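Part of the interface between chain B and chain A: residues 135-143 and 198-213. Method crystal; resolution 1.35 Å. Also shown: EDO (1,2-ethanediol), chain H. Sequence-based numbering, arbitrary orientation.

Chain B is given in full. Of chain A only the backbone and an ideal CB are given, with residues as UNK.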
# COMPACT_ATOMS: atom_id res chain seq x y z
N GLN B 135 -11.09 14.74 -12.57
CA GLN B 135 -10.88 16.18 -12.39
C GLN B 135 -9.78 16.78 -13.28
O GLN B 135 -9.96 17.89 -13.81
CB GLN B 135 -10.59 16.48 -10.92
CG GLN B 135 -11.81 16.48 -9.96
CD GLN B 135 -12.18 15.12 -9.38
OE1 GLN B 135 -12.04 14.07 -10.03
NE2 GLN B 135 -12.67 15.13 -8.14
N VAL B 136 -8.65 16.10 -13.45
CA VAL B 136 -7.56 16.69 -14.26
C VAL B 136 -7.95 16.86 -15.73
O VAL B 136 -7.38 17.72 -16.42
CB VAL B 136 -6.23 15.90 -14.15
CG1 VAL B 136 -5.72 15.91 -12.72
CG2 VAL B 136 -6.39 14.48 -14.69
N ARG B 137 -8.93 16.08 -16.20
CA ARG B 137 -9.40 16.18 -17.59
C ARG B 137 -10.27 17.42 -17.78
O ARG B 137 -10.57 17.81 -18.91
CB ARG B 137 -10.17 14.92 -18.01
CG ARG B 137 -9.37 13.63 -17.84
CD ARG B 137 -10.19 12.40 -18.28
NE ARG B 137 -10.26 12.24 -19.73
CZ ARG B 137 -9.32 11.68 -20.47
NH1 ARG B 137 -8.17 11.25 -19.96
NH2 ARG B 137 -9.54 11.54 -21.77
N PHE B 138 -10.63 18.06 -16.68
CA PHE B 138 -11.46 19.27 -16.70
C PHE B 138 -10.72 20.50 -16.20
O PHE B 138 -11.34 21.56 -15.98
CB PHE B 138 -12.76 19.02 -15.91
CG PHE B 138 -13.62 17.98 -16.57
CD1 PHE B 138 -14.43 18.31 -17.65
CD2 PHE B 138 -13.57 16.65 -16.17
CE1 PHE B 138 -15.20 17.34 -18.29
CE2 PHE B 138 -14.33 15.66 -16.79
CZ PHE B 138 -15.16 16.00 -17.86
N GLY B 139 -9.40 20.42 -16.06
CA GLY B 139 -8.62 21.58 -15.65
C GLY B 139 -8.67 21.93 -14.19
O GLY B 139 -8.25 23.02 -13.78
N VAL B 140 -9.15 21.00 -13.36
CA VAL B 140 -9.02 21.12 -11.90
C VAL B 140 -8.14 19.93 -11.42
O VAL B 140 -7.24 19.51 -12.15
CB VAL B 140 -10.36 21.34 -11.16
CG1 VAL B 140 -10.85 22.79 -11.41
CG2 VAL B 140 -11.43 20.32 -11.58
N ALA B 141 -8.36 19.42 -10.22
CA ALA B 141 -7.48 18.36 -9.70
C ALA B 141 -8.26 17.53 -8.71
O ALA B 141 -9.37 17.91 -8.31
CB ALA B 141 -6.24 18.95 -9.04
N PRO B 142 -7.73 16.36 -8.32
CA PRO B 142 -8.44 15.56 -7.33
C PRO B 142 -8.69 16.34 -6.04
O PRO B 142 -7.90 17.22 -5.67
CB PRO B 142 -7.51 14.36 -7.11
CG PRO B 142 -6.75 14.27 -8.39
CD PRO B 142 -6.49 15.70 -8.78
N ASP B 143 -9.78 15.99 -5.36
CA ASP B 143 -10.24 16.75 -4.21
C ASP B 143 -10.59 15.80 -3.06
O ASP B 143 -10.38 14.58 -3.15
CB ASP B 143 -11.44 17.61 -4.64
CG ASP B 143 -12.49 16.82 -5.41
OD1 ASP B 143 -12.64 15.61 -5.17
OD2 ASP B 143 -13.16 17.39 -6.33
N UNK A 198 -0.44 9.97 -25.11
CA UNK A 198 -1.11 10.92 -25.99
C UNK A 198 -2.47 11.35 -25.46
O UNK A 198 -2.87 12.51 -25.66
CB UNK A 198 -1.27 10.31 -27.38
N UNK A 199 -3.16 10.46 -24.75
CA UNK A 199 -4.40 10.84 -24.08
C UNK A 199 -4.16 11.89 -22.98
O UNK A 199 -4.95 12.82 -22.85
CB UNK A 199 -5.07 9.60 -23.48
N UNK A 200 -3.09 11.75 -22.21
CA UNK A 200 -2.75 12.78 -21.24
C UNK A 200 -2.42 14.10 -21.96
O UNK A 200 -2.93 15.17 -21.59
CB UNK A 200 -1.57 12.33 -20.37
N UNK A 201 -1.60 14.01 -23.01
CA UNK A 201 -1.15 15.23 -23.70
C UNK A 201 -2.32 15.98 -24.31
O UNK A 201 -2.33 17.21 -24.32
CB UNK A 201 -0.13 14.89 -24.79
N UNK A 202 -3.31 15.24 -24.79
CA UNK A 202 -4.48 15.84 -25.44
C UNK A 202 -5.53 16.27 -24.42
O UNK A 202 -6.03 17.40 -24.46
CB UNK A 202 -5.10 14.85 -26.44
N UNK A 203 -5.87 15.38 -23.48
CA UNK A 203 -7.09 15.53 -22.70
C UNK A 203 -6.94 15.88 -21.24
O UNK A 203 -7.95 16.10 -20.56
CB UNK A 203 -7.89 14.23 -22.79
N UNK A 204 -5.69 15.99 -20.77
CA UNK A 204 -5.44 16.35 -19.37
C UNK A 204 -4.76 17.72 -19.34
O UNK A 204 -3.79 17.95 -20.07
CB UNK A 204 -4.58 15.30 -18.67
N UNK A 205 -5.27 18.63 -18.53
CA UNK A 205 -4.71 20.00 -18.51
C UNK A 205 -3.27 19.98 -17.99
O UNK A 205 -2.96 19.23 -17.05
CB UNK A 205 -5.57 20.92 -17.64
N UNK A 206 -2.37 20.79 -18.57
CA UNK A 206 -0.95 20.73 -18.16
C UNK A 206 -0.72 21.04 -16.69
O UNK A 206 -0.01 20.30 -16.00
CB UNK A 206 -0.13 21.71 -19.00
N UNK A 207 -1.34 22.11 -16.18
CA UNK A 207 -1.13 22.46 -14.78
C UNK A 207 -1.83 21.47 -13.85
O UNK A 207 -1.36 21.21 -12.73
CB UNK A 207 -1.63 23.88 -14.51
N UNK A 208 -2.98 20.94 -14.27
CA UNK A 208 -3.67 19.90 -13.49
C UNK A 208 -2.75 18.69 -13.27
O UNK A 208 -2.61 18.19 -12.14
CB UNK A 208 -4.95 19.46 -14.20
N UNK A 209 -2.13 18.21 -14.35
CA UNK A 209 -1.21 17.07 -14.22
C UNK A 209 -0.03 17.41 -13.33
O UNK A 209 0.34 16.60 -12.47
CB UNK A 209 -0.71 16.63 -15.60
N UNK A 210 0.55 18.59 -13.50
CA UNK A 210 1.75 18.96 -12.74
C UNK A 210 1.44 19.06 -11.24
O UNK A 210 2.20 18.53 -10.41
CB UNK A 210 2.31 20.29 -13.25
N UNK A 211 0.36 19.74 -10.88
CA UNK A 211 0.04 19.91 -9.46
C UNK A 211 -0.38 18.61 -8.82
O UNK A 211 -0.02 18.35 -7.66
CB UNK A 211 -1.07 20.95 -9.28
N UNK A 212 -1.13 17.79 -9.56
CA UNK A 212 -1.55 16.49 -9.03
C UNK A 212 -0.34 15.57 -8.80
O UNK A 212 -0.22 14.96 -7.73
CB UNK A 212 -2.54 15.83 -9.99
N UNK A 213 0.55 15.49 -9.79
CA UNK A 213 1.75 14.66 -9.63
C UNK A 213 2.59 15.15 -8.47
O UNK A 213 3.02 14.35 -7.63
CB UNK A 213 2.58 14.66 -10.91
C1 EDO H . 3.40 19.09 -16.75
O1 EDO H . 2.20 18.35 -16.51
C2 EDO H . 3.79 18.80 -18.19
O2 EDO H . 2.87 19.45 -19.11

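Position 198 is helical and out of reach of chain B; it is A:His198.

Position 199 is helical, its CB directed sideways, 5.0 Å from B:Arg137 NH1. The guanidinium comes within reach of a short acidic or amide side chain; an acid would also answer the charge. It is A:Asp199. Its carboxylate meets the guanidinium edge in a two-pronged salt bridge: B:Arg137 NH1 to A:Asp199 OD2 is 2.8 Å and B:Arg137 NH2 to A:Asp199 OD1 is 2.9 Å.

Positions 200, 201 and 202 are helical. CB points away at 200, and 201 and 202 are out of reach. They are A:Ile200, A:Ala201 and A:Thr202.

Position 203 points toward chain B, with CB 3.3 Å from B:Arg137 NH2. Small or polar side chains that leave the guanidinium face room would suit. It is A:Asn203. Its CB lies over one face of the guanidinium, and its ND2 donates to A:Asp199 OD1 (2.9 Å). Its backbone O lies 3.3 Å from B:Arg137 CA, a CA-H...O contact, and a water donates to both A:Asn203 O and B:Arg137 O.

Position 204 leaves helical angles, with phi/psi of -114/130. Its CB points sideways, near B:Val136 and B:Arg137. Apolar side chains fit, beta-branched ones especially, since the backbone is extended. It is A:Val204; its CG1 packs 3.7 Å from B:Val136 CG2.

Position 205 precedes a helix. Its CB points toward chain B, 3.7 Å from B:Gly139 CA, favouring a small residue; serine would also be a common N-cap. It is A:Ala205. Its backbone N donates to B:Val136 O at 3.1 Å.

Positions 206 and 207 begin the helix. At 206 CB points away and phi is -60, which proline allows; 207 points sideways. They are A:Pro206 and A:Glu207.

Position 208 points toward chain B. Its CB is tight, 3.1 Å from B:Val140 O, so a small residue is needed, and a hydroxyl could use that acceptor. Alanine, serine or glycine are candidates. It is A:Ser208, and its OG donates to B:Val140 O at 2.7 Å.

Positions 209, 210 and 211 make no contact; only 211 points toward chain B. They are A:Ala209, A:Ala210 and A:Leu211.

Position 212 points toward chain B, with CB 4.1 Å from B:Pro142 CD and 4.2 Å from B:Val136 CG1. Valine, alanine or threonine would suit. It is A:Thr212. Its OG1 lies 3.2 Å from B:Pro142 CD and donates back to A:Ser208 O (2.8 Å).

Position 213 is out of reach; it is A:Lys213.

Chain A (198-213) HDIATNVAPESAALTK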
# COMPACT_ATOMS: atom_id res chain seq x y z
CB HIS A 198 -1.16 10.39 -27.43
CG HIS A 198 0.16 10.51 -28.13
ND1 HIS A 198 0.71 11.72 -28.49
CD2 HIS A 198 1.07 9.57 -28.49
CE1 HIS A 198 1.88 11.52 -29.07
NE2 HIS A 198 2.12 10.22 -29.07
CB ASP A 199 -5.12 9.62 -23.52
CG ASP A 199 -6.37 10.00 -22.77
OD1 ASP A 199 -7.35 10.49 -23.38
OD2 ASP A 199 -6.35 9.84 -21.53
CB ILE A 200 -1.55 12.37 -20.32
CG1 ILE A 200 -1.95 11.21 -19.42
CG2 ILE A 200 -1.08 13.53 -19.46
CD1 ILE A 200 -0.77 10.47 -18.80
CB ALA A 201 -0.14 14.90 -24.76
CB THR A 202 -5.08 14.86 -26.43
OG1 THR A 202 -4.07 14.53 -27.39
CG2 THR A 202 -6.29 15.48 -27.16
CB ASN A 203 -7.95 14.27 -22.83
CG ASN A 203 -8.41 14.06 -24.24
OD1 ASN A 203 -9.00 14.96 -24.85
ND2 ASN A 203 -8.12 12.90 -24.79
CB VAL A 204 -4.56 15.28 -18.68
CG1 VAL A 204 -4.08 15.75 -17.29
CG2 VAL A 204 -5.32 13.94 -18.60
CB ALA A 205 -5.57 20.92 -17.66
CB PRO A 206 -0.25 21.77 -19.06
CG PRO A 206 -1.33 22.43 -19.86
CD PRO A 206 -2.60 21.68 -19.73
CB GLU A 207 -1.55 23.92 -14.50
CG GLU A 207 -1.01 24.47 -13.18
CD GLU A 207 0.50 24.64 -13.11
OE1 GLU A 207 1.22 24.51 -14.13
OE2 GLU A 207 0.98 24.91 -11.99
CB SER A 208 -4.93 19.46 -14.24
OG SER A 208 -5.89 20.50 -14.26
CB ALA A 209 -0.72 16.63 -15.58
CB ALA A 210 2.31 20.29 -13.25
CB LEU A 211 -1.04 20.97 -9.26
CG LEU A 211 -0.61 22.41 -9.60
CD1 LEU A 211 -1.80 23.35 -9.41
CD2 LEU A 211 0.60 22.91 -8.82
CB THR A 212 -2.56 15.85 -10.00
OG1 THR A 212 -3.72 16.70 -10.10
CG2 THR A 212 -3.04 14.47 -9.50
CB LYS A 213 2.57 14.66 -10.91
CG LYS A 213 3.86 13.84 -10.71
CD LYS A 213 4.64 13.58 -11.97
CE LYS A 213 5.94 12.85 -11.64
NZ LYS A 213 6.54 12.16 -12.82
O HOH W 1 -10.64 16.76 -21.39
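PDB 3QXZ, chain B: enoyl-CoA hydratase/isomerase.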